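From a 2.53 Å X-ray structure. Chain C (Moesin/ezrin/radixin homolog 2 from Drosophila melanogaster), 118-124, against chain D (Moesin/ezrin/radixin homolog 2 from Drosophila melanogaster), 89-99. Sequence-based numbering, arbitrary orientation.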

# COMPACT_ATOMS: atom_id res chain seq x y z
N ILE C 118 -2.22 10.46 33.35
CA ILE C 118 -2.75 11.41 32.39
C ILE C 118 -4.11 11.90 32.89
O ILE C 118 -4.89 11.15 33.49
CB ILE C 118 -2.85 10.81 30.96
CG1 ILE C 118 -3.96 9.78 30.85
CG2 ILE C 118 -1.52 10.14 30.55
CD1 ILE C 118 -3.98 9.10 29.51
N TYR C 119 -4.36 13.19 32.69
CA TYR C 119 -5.60 13.77 33.17
C TYR C 119 -6.77 13.30 32.31
O TYR C 119 -6.64 13.03 31.12
CB TYR C 119 -5.52 15.29 33.14
CG TYR C 119 -6.84 15.99 33.38
CD1 TYR C 119 -7.29 16.23 34.68
CD2 TYR C 119 -7.63 16.42 32.31
CE1 TYR C 119 -8.49 16.87 34.91
CE2 TYR C 119 -8.83 17.06 32.53
CZ TYR C 119 -9.25 17.29 33.85
OH TYR C 119 -10.46 17.92 34.09
N CYS C 120 -7.94 13.21 32.94
CA CYS C 120 -9.16 12.82 32.27
C CYS C 120 -10.33 13.57 32.92
O CYS C 120 -10.36 13.73 34.14
CB CYS C 120 -9.35 11.31 32.34
SG CYS C 120 -10.85 10.75 31.54
N ARG C 121 -11.28 14.02 32.10
CA ARG C 121 -12.42 14.76 32.62
C ARG C 121 -13.39 13.83 33.34
O ARG C 121 -13.48 12.64 33.00
CB ARG C 121 -13.15 15.50 31.50
CG ARG C 121 -12.46 16.79 31.05
CD ARG C 121 -13.44 17.78 30.40
NE ARG C 121 -14.64 17.99 31.20
CZ ARG C 121 -14.72 18.77 32.29
NH1 ARG C 121 -13.66 19.43 32.74
NH2 ARG C 121 -15.88 18.87 32.94
N PRO C 122 -14.12 14.34 34.34
CA PRO C 122 -15.04 13.47 35.10
C PRO C 122 -16.02 12.71 34.22
O PRO C 122 -16.13 11.48 34.34
CB PRO C 122 -15.75 14.45 36.05
CG PRO C 122 -14.78 15.58 36.22
CD PRO C 122 -14.02 15.69 34.93
N GLU C 123 -16.74 13.39 33.33
CA GLU C 123 -17.76 12.69 32.56
C GLU C 123 -17.13 11.68 31.60
O GLU C 123 -17.70 10.60 31.38
CB GLU C 123 -18.66 13.69 31.83
CG GLU C 123 -17.99 14.53 30.72
CD GLU C 123 -17.21 15.76 31.24
OE1 GLU C 123 -16.79 15.78 32.42
OE2 GLU C 123 -16.99 16.70 30.44
N ALA C 124 -15.96 11.99 31.04
CA ALA C 124 -15.27 11.01 30.20
C ALA C 124 -14.86 9.78 31.00
O ALA C 124 -14.93 8.65 30.50
CB ALA C 124 -14.05 11.64 29.53
N ASN D 89 -5.69 22.11 39.32
CA ASN D 89 -5.40 23.11 38.31
C ASN D 89 -5.65 22.58 36.90
O ASN D 89 -6.04 23.35 36.00
CB ASN D 89 -3.97 23.61 38.43
CG ASN D 89 -3.68 24.74 37.46
OD1 ASN D 89 -4.48 25.67 37.32
ND2 ASN D 89 -2.57 24.63 36.74
N LEU D 90 -5.44 21.28 36.68
CA LEU D 90 -5.82 20.68 35.40
C LEU D 90 -7.31 20.82 35.14
O LEU D 90 -7.72 21.15 34.01
CB LEU D 90 -5.39 19.22 35.35
CG LEU D 90 -3.87 19.05 35.52
CD1 LEU D 90 -3.48 17.59 35.63
CD2 LEU D 90 -3.11 19.72 34.37
N ASP D 91 -8.14 20.59 36.17
CA ASP D 91 -9.60 20.71 36.03
C ASP D 91 -9.99 22.12 35.61
O ASP D 91 -10.86 22.31 34.75
CB ASP D 91 -10.29 20.37 37.35
CG ASP D 91 -10.23 18.89 37.68
OD1 ASP D 91 -10.63 18.08 36.81
OD2 ASP D 91 -9.77 18.53 38.80
N ILE D 92 -9.35 23.12 36.22
CA ILE D 92 -9.64 24.51 35.88
C ILE D 92 -9.23 24.77 34.44
O ILE D 92 -10.00 25.33 33.64
CB ILE D 92 -8.92 25.46 36.86
CG1 ILE D 92 -9.46 25.24 38.28
CG2 ILE D 92 -9.11 26.91 36.46
CD1 ILE D 92 -8.49 25.58 39.37
N LEU D 93 -8.00 24.36 34.09
CA LEU D 93 -7.52 24.49 32.72
C LEU D 93 -8.44 23.76 31.75
O LEU D 93 -8.73 24.27 30.66
CB LEU D 93 -6.09 23.97 32.62
CG LEU D 93 -5.05 24.91 33.22
CD1 LEU D 93 -3.69 24.21 33.40
CD2 LEU D 93 -4.95 26.12 32.30
N SER D 94 -8.91 22.58 32.14
CA SER D 94 -9.76 21.77 31.27
C SER D 94 -11.09 22.45 31.02
O SER D 94 -11.57 22.49 29.88
CB SER D 94 -9.97 20.39 31.87
OG SER D 94 -10.99 19.69 31.17
N GLU D 95 -11.73 22.96 32.08
CA GLU D 95 -13.02 23.64 31.93
C GLU D 95 -12.89 24.87 31.05
O GLU D 95 -13.74 25.12 30.18
CB GLU D 95 -13.61 23.99 33.30
CG GLU D 95 -14.36 22.83 33.97
CD GLU D 95 -14.58 23.02 35.47
OE1 GLU D 95 -14.33 24.14 35.99
OE2 GLU D 95 -14.99 22.04 36.16
N ALA D 96 -11.82 25.65 31.25
CA ALA D 96 -11.57 26.82 30.42
C ALA D 96 -11.41 26.42 28.95
O ALA D 96 -11.95 27.08 28.05
CB ALA D 96 -10.32 27.55 30.91
N GLN D 97 -10.66 25.35 28.70
CA GLN D 97 -10.51 24.85 27.35
C GLN D 97 -11.86 24.42 26.77
O GLN D 97 -12.13 24.63 25.58
CB GLN D 97 -9.50 23.71 27.36
CG GLN D 97 -9.48 22.88 26.12
CD GLN D 97 -8.84 21.54 26.38
OE1 GLN D 97 -9.52 20.51 26.40
NE2 GLN D 97 -7.52 21.55 26.62
N ILE D 98 -12.72 23.82 27.59
CA ILE D 98 -14.07 23.47 27.16
C ILE D 98 -14.85 24.72 26.79
O ILE D 98 -15.49 24.79 25.73
CB ILE D 98 -14.79 22.67 28.25
CG1 ILE D 98 -14.39 21.20 28.22
CG2 ILE D 98 -16.30 22.78 28.08
CD1 ILE D 98 -15.29 20.37 29.08
N LYS D 99 -14.83 25.73 27.67
CA LYS D 99 -15.57 26.95 27.39
C LYS D 99 -15.10 27.58 26.07
O LYS D 99 -15.92 27.87 25.20
CB LYS D 99 -15.41 27.93 28.55
CG LYS D 99 -15.99 29.32 28.28
CD LYS D 99 -15.93 30.23 29.50
CE LYS D 99 -17.15 30.08 30.40
NZ LYS D 99 -18.41 30.55 29.75
O HOH W 1 -11.31 15.04 36.50
O HOH W 2 -13.45 19.37 35.75

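A single carboxylate oxygen, OD1 of D91(D), gathers much of the polar traffic in this contact: it accepts a hydrogen bond from OH of Y119(C) at 2.7 Å and is also reached by two waters. Water 1 donates both to this OD1, at 3.1 Å, and to the backbone O of C120(C), at 2.9 Å, so the loop main chain is tied to the helix although the C120(C) side chain points away. Water 2 donates to OD1 of D91(D) and OE2 of E95(D), one helical turn apart, and accepts a weak hydrogen bond from NH1 of R121(C).

The tyrosine also makes apolar contact, its CD1 lying 3.6 Å from CB of L90(D), while its hydroxyl meets D91(D) near the ring plane.

R121(C) approaches the next turn of the helix. Its NH1 donates to OG of S94(D) at 3.1 Å, with a nearly linear angle of 166°. Within chain C, its NE forms a salt bridge with OE2 of E123(C) at 2.8 Å, an almost straight hydrogen bond (178°). CD1 of I98(D) covers one face of that group, 3.3 Å from NE of R121(C), while OG of S94(D) lies at its edge, near the plane. OE2 of E95(D), 4.5 Å from NH1 of R121(C), stays beyond salt-bridge range; water 2 spans the gap.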